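Local coordinates for protein SusD homolog (Bacteroides thetaiotaomicron VPI-5482, PDB 3IV0) that belongs to the SusD family and probably binds sugars at the outer membrane, although its own ligand is unknown, at residues T452-H464 against K469-E481. Sequence-based numbering, arbitrary orientation.
With EDO (1,2-ethanediol), chain C.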
ATOM      1  N   THR A 452     -10.977  15.570  16.794  1.00 12.56           N
ATOM      2  CA  THR A 452     -10.137  15.772  17.980  1.00 11.22           C
ATOM      3  C   THR A 452      -9.270  14.529  18.211  1.00 11.48           C
ATOM      4  O   THR A 452      -8.080  14.649  18.470  1.00 11.31           O
ATOM      5  CB  THR A 452     -10.958  16.054  19.237  1.00 12.01           C
ATOM      6  OG1 THR A 452     -11.818  17.189  19.003  1.00 13.74           O
ATOM      7  CG2 THR A 452     -10.029  16.364  20.381  1.00 14.74           C
ATOM      8  N   ASN A 453      -9.865  13.358  18.102  1.00 11.48           N
ATOM      9  CA  ASN A 453      -9.107  12.115  18.304  1.00 10.57           C
ATOM     10  C   ASN A 453      -8.041  11.970  17.240  1.00 12.07           C
ATOM     11  O   ASN A 453      -6.888  11.679  17.569  1.00 11.77           O
ATOM     12  CB  ASN A 453     -10.035  10.924  18.357  1.00 13.26           C
ATOM     13  CG  ASN A 453     -10.829  10.849  19.665  1.00 13.56           C
ATOM     14  OD1 ASN A 453     -10.495  11.508  20.648  1.00 16.44           O
ATOM     15  ND2 ASN A 453     -11.805   9.993  19.683  1.00 15.85           N
ATOM     16  N   PHE A 454      -8.387  12.273  16.005  1.00 10.73           N
ATOM     17  CA  PHE A 454      -7.355  12.343  14.961  1.00 10.86           C
ATOM     18  C   PHE A 454      -6.221  13.245  15.365  1.00 11.29           C
ATOM     19  O   PHE A 454      -5.023  12.891  15.214  1.00 11.49           O
ATOM     20  CB  PHE A 454      -7.991  12.846  13.682  1.00 12.01           C
ATOM     21  CG  PHE A 454      -7.044  12.988  12.528  1.00 11.82           C
ATOM     22  CD1 PHE A 454      -6.348  14.171  12.333  1.00 14.93           C
ATOM     23  CD2 PHE A 454      -6.902  11.983  11.605  1.00 12.79           C
ATOM     24  CE1 PHE A 454      -5.523  14.337  11.238  1.00 17.65           C
ATOM     25  CE2 PHE A 454      -6.075  12.155  10.509  1.00 14.24           C
ATOM     26  CZ  PHE A 454      -5.379  13.307  10.331  1.00 17.20           C
ATOM     27  N   ASN A 455      -6.552  14.435  15.849  1.00 10.70           N
ATOM     28  CA  ASN A 455      -5.548  15.436  16.175  1.00 12.65           C
ATOM     29  C   ASN A 455      -4.596  15.004  17.280  1.00 12.65           C
ATOM     30  O   ASN A 455      -3.480  15.507  17.353  1.00 14.26           O
ATOM     31  CB  ASN A 455      -6.238  16.757  16.579  1.00 11.59           C
ATOM     32  CG  ASN A 455      -6.908  17.463  15.424  1.00 16.29           C
ATOM     33  OD1 ASN A 455      -6.562  17.248  14.263  1.00 17.19           O
ATOM     34  ND2 ASN A 455      -7.831  18.376  15.747  1.00 15.91           N
ATOM     35  N   VAL A 456      -5.029  14.107  18.150  1.00 12.02           N
ATOM     36  CA  VAL A 456      -4.183  13.589  19.216  1.00 12.52           C
ATOM     37  C   VAL A 456      -3.645  12.183  18.869  1.00 14.32           C
ATOM     38  O   VAL A 456      -3.145  11.483  19.752  1.00 14.22           O
ATOM     39  CB  VAL A 456      -4.875  13.614  20.618  1.00 13.89           C
ATOM     40  CG1 VAL A 456      -5.176  15.058  21.032  1.00 15.26           C
ATOM     41  CG2 VAL A 456      -6.134  12.797  20.686  1.00 14.67           C
ATOM     42  N   GLY A 457      -3.684  11.793  17.610  1.00 12.45           N
ATOM     43  CA  GLY A 457      -2.970  10.596  17.192  1.00 11.14           C
ATOM     44  C   GLY A 457      -3.781   9.327  17.150  1.00 13.18           C
ATOM     45  O   GLY A 457      -3.210   8.220  17.045  1.00 11.87           O
ATOM     46  N   ALA A 458      -5.108   9.406  17.180  1.00 10.68           N
ATOM     47  CA  ALA A 458      -5.942   8.214  17.093  1.00 11.20           C
ATOM     48  C   ALA A 458      -5.916   7.521  15.739  1.00 11.40           C
ATOM     49  O   ALA A 458      -6.520   6.465  15.588  1.00 10.98           O
ATOM     50  CB  ALA A 458      -7.409   8.510  17.500  1.00 12.35           C
ATOM     51  N   TRP A 459      -5.253   8.110  14.747  1.00  9.66           N
ATOM     52  CA  TRP A 459      -5.057   7.434  13.442  1.00  9.87           C
ATOM     53  C   TRP A 459      -3.847   6.480  13.469  1.00 10.00           C
ATOM     54  O   TRP A 459      -3.686   5.700  12.536  1.00  9.84           O
ATOM     55  CB  TRP A 459      -4.907   8.463  12.324  1.00 10.53           C
ATOM     56  CG  TRP A 459      -3.750   9.359  12.484  1.00  9.06           C
ATOM     57  CD1 TRP A 459      -3.745  10.561  13.081  1.00 12.27           C
ATOM     58  CD2 TRP A 459      -2.389   9.148  12.027  1.00  9.71           C
ATOM     59  NE1 TRP A 459      -2.498  11.116  13.048  1.00 10.91           N
ATOM     60  CE2 TRP A 459      -1.645  10.266  12.393  1.00  8.89           C
ATOM     61  CE3 TRP A 459      -1.740   8.117  11.337  1.00  8.45           C
ATOM     62  CZ2 TRP A 459      -0.268  10.408  12.088  1.00  9.15           C
ATOM     63  CZ3 TRP A 459      -0.431   8.275  11.020  1.00  9.26           C
ATOM     64  CH2 TRP A 459       0.300   9.375  11.419  1.00 10.75           C
ATOM     65  N   THR A 460      -3.012   6.543  14.507  1.00  9.56           N
ATOM     66  CA  THR A 460      -1.829   5.671  14.593  1.00  9.82           C
ATOM     67  C   THR A 460      -2.187   4.326  15.205  1.00 10.18           C
ATOM     68  O   THR A 460      -3.225   4.193  15.850  1.00 11.51           O
ATOM     69  CB  THR A 460      -0.722   6.275  15.446  1.00 10.22           C
ATOM     70  OG1 THR A 460      -1.172   6.370  16.817  1.00 11.78           O
ATOM     71  CG2 THR A 460      -0.285   7.638  14.879  1.00 12.37           C
ATOM     72  N   TRP A 461      -1.332   3.325  14.974  1.00 11.07           N
ATOM     73  CA  TRP A 461      -1.315   2.091  15.741  1.00 10.82           C
ATOM     74  C   TRP A 461      -0.655   2.304  17.098  1.00 10.26           C
ATOM     75  O   TRP A 461       0.269   3.061  17.202  1.00 11.35           O
ATOM     76  CB  TRP A 461      -0.536   0.998  14.964  1.00 10.88           C
ATOM     77  CG  TRP A 461      -1.303   0.407  13.852  1.00  9.66           C
ATOM     78  CD1 TRP A 461      -1.616   1.000  12.673  1.00 10.72           C
ATOM     79  CD2 TRP A 461      -1.945  -0.887  13.826  1.00 10.94           C
ATOM     80  NE1 TRP A 461      -2.357   0.155  11.899  1.00 11.09           N
ATOM     81  CE2 TRP A 461      -2.580  -1.012  12.584  1.00 11.55           C
ATOM     82  CE3 TRP A 461      -1.987  -1.971  14.721  1.00 11.87           C
ATOM     83  CZ2 TRP A 461      -3.306  -2.140  12.229  1.00 11.79           C
ATOM     84  CZ3 TRP A 461      -2.691  -3.073  14.383  1.00 13.27           C
ATOM     85  CH2 TRP A 461      -3.352  -3.160  13.151  1.00 11.63           C
ATOM     86  N   PRO A 462      -1.118   1.559  18.125  1.00 11.00           N
ATOM     87  CA  PRO A 462      -0.330   1.493  19.331  1.00 12.19           C
ATOM     88  C   PRO A 462       1.061   0.971  19.029  1.00 11.23           C
ATOM     89  O   PRO A 462       1.202   0.145  18.135  1.00 12.55           O
ATOM     90  CB  PRO A 462      -1.099   0.489  20.208  1.00 13.94           C
ATOM     91  CG  PRO A 462      -2.509   0.459  19.635  1.00 13.57           C
ATOM     92  CD  PRO A 462      -2.310   0.705  18.179  1.00 12.96           C
ATOM     93  N   ILE A 463       2.037   1.434  19.786  1.00 11.79           N
ATOM     94  CA  ILE A 463       3.406   0.919  19.723  1.00 13.89           C
ATOM     95  C   ILE A 463       3.550  -0.147  20.809  1.00 13.86           C
ATOM     96  O   ILE A 463       3.341   0.139  21.988  1.00 15.06           O
ATOM     97  CB  ILE A 463       4.402   2.042  19.909  1.00 14.10           C
ATOM     98  CG1 ILE A 463       4.375   2.956  18.675  1.00 14.94           C
ATOM     99  CG2 ILE A 463       5.849   1.494  20.127  1.00 13.44           C
ATOM    100  CD1 ILE A 463       5.108   4.285  18.856  1.00 15.29           C
ATOM    101  N   HIS A 464       3.894  -1.366  20.404  1.00 14.07           N
ATOM    102  CA  HIS A 464       4.081  -2.470  21.346  1.00 13.59           C
ATOM    103  C   HIS A 464       5.247  -2.214  22.288  1.00 15.18           C
ATOM    104  O   HIS A 464       6.250  -1.627  21.931  1.00 15.00           O
ATOM    105  CB  HIS A 464       4.332  -3.729  20.521  1.00 14.56           C
ATOM    106  CG  HIS A 464       4.234  -5.009  21.294  1.00 14.34           C
ATOM    107  ND1 HIS A 464       5.275  -5.510  22.048  1.00 18.14           N
ATOM    108  CD2 HIS A 464       3.207  -5.876  21.426  1.00 16.01           C
ATOM    109  CE1 HIS A 464       4.889  -6.654  22.595  1.00 20.79           C
ATOM    110  NE2 HIS A 464       3.640  -6.901  22.231  1.00 17.27           N
ATOM    111  N   LYS A 469      11.856  -1.958  24.822  1.00 19.10           N
ATOM    112  CA  LYS A 469      12.950  -2.768  25.302  1.00 22.88           C
ATOM    113  C   LYS A 469      14.092  -2.411  24.377  1.00 27.69           C
ATOM    114  O   LYS A 469      15.154  -2.038  24.822  1.00 30.18           O
ATOM    115  CB  LYS A 469      12.630  -4.262  25.162  1.00 21.99           C
ATOM    116  N   ASN A 470      13.809  -2.470  23.076  1.00 29.81           N
ATOM    117  CA  ASN A 470      14.816  -2.287  22.035  1.00 31.10           C
ATOM    118  C   ASN A 470      15.437  -0.893  21.985  1.00 31.25           C
ATOM    119  O   ASN A 470      16.508  -0.724  21.402  1.00 33.94           O
ATOM    120  CB  ASN A 470      14.229  -2.630  20.661  1.00 32.54           C
ATOM    121  N   ASN A 471      14.775   0.092  22.592  1.00 30.17           N
ATOM    122  CA  ASN A 471      15.190   1.501  22.516  1.00 27.69           C
ATOM    123  C   ASN A 471      14.579   2.329  23.643  1.00 27.67           C
ATOM    124  O   ASN A 471      13.380   2.588  23.643  1.00 28.82           O
ATOM    125  CB  ASN A 471      14.731   2.031  21.166  1.00 26.32           C
ATOM    126  CG  ASN A 471      15.131   3.468  20.918  1.00 25.57           C
ATOM    127  OD1 ASN A 471      15.458   4.221  21.840  1.00 25.96           O
ATOM    128  ND2 ASN A 471      15.089   3.861  19.644  1.00 22.55           N
ATOM    129  N   THR A 472      15.398   2.772  24.593  1.00 28.79           N
ATOM    130  CA  THR A 472      14.894   3.468  25.800  1.00 29.89           C
ATOM    131  C   THR A 472      14.423   4.919  25.579  1.00 31.67           C
ATOM    132  O   THR A 472      13.866   5.553  26.480  1.00 33.84           O
ATOM    133  CB  THR A 472      15.974   3.490  26.917  1.00 34.13           C
ATOM    134  N   GLN A 473      14.624   5.443  24.378  1.00 28.57           N
ATOM    135  CA  GLN A 473      14.298   6.845  24.109  1.00 27.66           C
ATOM    136  C   GLN A 473      12.924   6.995  23.427  1.00 23.90           C
ATOM    137  O   GLN A 473      12.519   8.102  23.064  1.00 26.07           O
ATOM    138  CB  GLN A 473      15.401   7.461  23.249  1.00 25.60           C
ATOM    139  N   ILE A 474      12.206   5.876  23.304  1.00 23.42           N
ATOM    140  CA  ILE A 474      10.918   5.798  22.566  1.00 21.38           C
ATOM    141  C   ILE A 474       9.736   6.124  23.486  1.00 19.75           C
ATOM    142  O   ILE A 474       9.569   5.477  24.524  1.00 22.88           O
ATOM    143  CB  ILE A 474      10.742   4.360  21.961  1.00 19.96           C
ATOM    144  CG1 ILE A 474      11.859   4.063  20.960  1.00 25.20           C
ATOM    145  CG2 ILE A 474       9.379   4.183  21.287  1.00 21.54           C
ATOM    146  CD1 ILE A 474      11.892   4.988  19.798  1.00 28.03           C
ATOM    147  N   GLY A 475       8.907   7.105  23.119  1.00 17.32           N
ATOM    148  CA  GLY A 475       7.644   7.316  23.782  1.00 17.42           C
ATOM    149  C   GLY A 475       6.515   6.641  23.011  1.00 17.24           C
ATOM    150  O   GLY A 475       6.606   6.442  21.784  1.00 16.43           O
ATOM    151  N   LEU A 476       5.457   6.248  23.705  1.00 18.18           N
ATOM    152  CA  LEU A 476       4.400   5.518  23.036  1.00 17.29           C
ATOM    153  C   LEU A 476       3.440   6.430  22.261  1.00 16.11           C
ATOM    154  O   LEU A 476       3.564   7.656  22.279  1.00 16.46           O
ATOM    155  CB  LEU A 476       3.636   4.660  24.038  1.00 21.80           C
ATOM    156  CG  LEU A 476       4.482   3.547  24.682  1.00 22.98           C
ATOM    157  CD1 LEU A 476       3.635   2.806  25.674  1.00 29.30           C
ATOM    158  CD2 LEU A 476       5.078   2.584  23.667  1.00 27.23           C
ATOM    159  N   ASN A 477       2.492   5.809  21.563  1.00 13.48           N
ATOM    160  CA  ASN A 477       1.416   6.557  20.935  1.00 12.83           C
ATOM    161  C   ASN A 477       0.322   6.733  21.988  1.00 13.95           C
ATOM    162  O   ASN A 477      -0.401   5.810  22.342  1.00 14.39           O
ATOM    163  CB  ASN A 477       0.946   5.894  19.636  1.00 12.50           C
ATOM    164  CG  ASN A 477       1.813   6.284  18.452  1.00 12.55           C
ATOM    165  OD1 ASN A 477       2.392   7.370  18.444  1.00 12.17           O
ATOM    166  ND2 ASN A 477       1.903   5.403  17.443  1.00 10.64           N
ATOM    167  N   LEU A 478       0.260   7.946  22.522  1.00 14.84           N
ATOM    168  CA  LEU A 478      -0.410   8.193  23.790  1.00 17.60           C
ATOM    169  C   LEU A 478      -1.912   8.128  23.738  1.00 15.81           C
ATOM    170  O   LEU A 478      -2.573   7.924  24.775  1.00 18.30           O
ATOM    171  CB  LEU A 478       0.038   9.527  24.359  1.00 18.96           C
ATOM    172  CG  LEU A 478       1.544   9.586  24.636  1.00 23.18           C
ATOM    173  CD1 LEU A 478       1.932  10.932  25.197  1.00 30.63           C
ATOM    174  CD2 LEU A 478       1.932   8.462  25.598  1.00 25.75           C
ATOM    175  N   PHE A 479      -2.515   8.243  22.552  1.00 15.24           N
ATOM    176  CA  PHE A 479      -3.948   8.084  22.504  1.00 15.34           C
ATOM    177  C   PHE A 479      -4.367   6.726  23.064  1.00 15.03           C
ATOM    178  O   PHE A 479      -5.482   6.562  23.565  1.00 16.62           O
ATOM    179  CB  PHE A 479      -4.495   8.237  21.081  1.00 14.56           C
ATOM    180  CG  PHE A 479      -5.998   8.196  21.017  1.00 14.52           C
ATOM    181  CD1 PHE A 479      -6.745   9.295  21.424  1.00 15.43           C
ATOM    182  CD2 PHE A 479      -6.679   7.084  20.603  1.00 16.59           C
ATOM    183  CE1 PHE A 479      -8.108   9.253  21.387  1.00 15.11           C
ATOM    184  CE2 PHE A 479      -8.059   7.055  20.560  1.00 15.88           C
ATOM    185  CZ  PHE A 479      -8.774   8.159  20.987  1.00 15.72           C
ATOM    186  N   TRP A 480      -3.501   5.734  22.907  1.00 14.63           N
ATOM    187  CA  TRP A 480      -3.835   4.354  23.286  1.00 15.31           C
ATOM    188  C   TRP A 480      -3.382   4.017  24.706  1.00 18.93           C
ATOM    189  O   TRP A 480      -3.513   2.872  25.110  1.00 24.69           O
ATOM    190  CB  TRP A 480      -3.211   3.385  22.272  1.00 14.80           C
ATOM    191  CG  TRP A 480      -3.560   3.781  20.888  1.00 13.56           C
ATOM    192  CD1 TRP A 480      -2.710   4.248  19.951  1.00 12.80           C
ATOM    193  CD2 TRP A 480      -4.857   3.752  20.300  1.00 12.83           C
ATOM    194  NE1 TRP A 480      -3.406   4.536  18.808  1.00 12.19           N
ATOM    195  CE2 TRP A 480      -4.734   4.250  18.991  1.00 12.76           C
ATOM    196  CE3 TRP A 480      -6.135   3.379  20.756  1.00 13.23           C
ATOM    197  CZ2 TRP A 480      -5.838   4.379  18.129  1.00 13.56           C
ATOM    198  CZ3 TRP A 480      -7.202   3.523  19.923  1.00 14.52           C
ATOM    199  CH2 TRP A 480      -7.064   4.002  18.623  1.00 13.99           C
ATOM    200  N   GLU A 481      -2.885   5.006  25.439  1.00 20.45           N
ATOM    201  CA  GLU A 481      -2.283   4.808  26.762  1.00 23.72           C
ATOM    202  C   GLU A 481      -3.045   5.537  27.842  1.00 31.02           C
ATOM    203  O   GLU A 481      -4.237   5.779  27.690  1.00 31.09           O
ATOM    204  CB  GLU A 481      -0.860   5.344  26.731  1.00 24.42           C
ATOM    205  CG  GLU A 481       0.067   4.408  26.066  1.00 29.04           C
ATOM    206  CD  GLU A 481       0.053   3.078  26.784  1.00 30.02           C
ATOM    207  OE1 GLU A 481      -0.174   3.100  28.032  1.00 31.46           O
ATOM    208  OE2 GLU A 481       0.265   2.045  26.134  1.00 35.47           O
ATOM    209  OXT GLU A 481      -2.438   5.904  28.870  1.00 32.73           O
TER
HETATM  210  C1  EDO C   2      14.902   1.128  15.569  1.00 29.53           C
HETATM  211  O1  EDO C   2      15.388  -0.202  15.731  1.00 34.56           O
HETATM  212  C2  EDO C   2      13.755   1.341  16.523  1.00 31.07           C
HETATM  213  O2  EDO C   2      14.295   1.694  17.805  1.00 26.55           O
HETATM  214  O   HOH W   1      -1.555   8.390  19.829  1.00 19.56           O
HETATM  215  O   HOH W   2       0.848   3.260  21.919  1.00 18.73           O
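A Schellman motif, with Gly457 at positive phi as C-prime residue, ends helix 451-455 of this SusD-family protein, and the C-terminal 3-10 turn 478-480 packs its two aromatic rings, Phe479 and Trp480, against the helix end and the chain that follows. Ala458 CB sits over one face of the Phe479 ring, a CH-pi contact 3.5 Å from the centroid. Val456 CG2 meets the same ring at CD1 (3.6 Å), and the amide of Asn453 lies at CE1 and CZ, its plane turned 57° from that of the ring. Phe479 reaches all three because its CG stands anti to the backbone N (chi1 -175°). Cut back to an alanine, Phe479 would probably leave Ala458 CB and Val456 CG2 without their aromatic partner, take CD2 off the face of Trp480 and open a gap beside the helix end. Trp480 is sandwiched: Phe479 CD2 lies over one face, and Pro462 CG over the opposite one, 3.9 Å from the centroid of the five-membered ring. At its edge, NE1 gives a weak, bent bond to Thr460 O (3.0 Å), an oxygen that Arg51 also grips. Farther along, Ile463 CG2 packs on Leu476 CD2 at 3.8 Å, while a water accepts from Ile463 N and donates to Asn477 O. Another water takes the N-H of Phe479 and gives only weak bonds to the carbonyls of Val456 and Gly457. Buried Asn477 ties the C-terminal tail to earlier parts of the chain: OD1 accepts from Arg159, and ND2 bonds Phe142 O at the end of helix 117-142. The same ND2 also donates to Trp461 O, at 2.9 Å and 165°, with the oxygen close to the plane of the Asn477 amide.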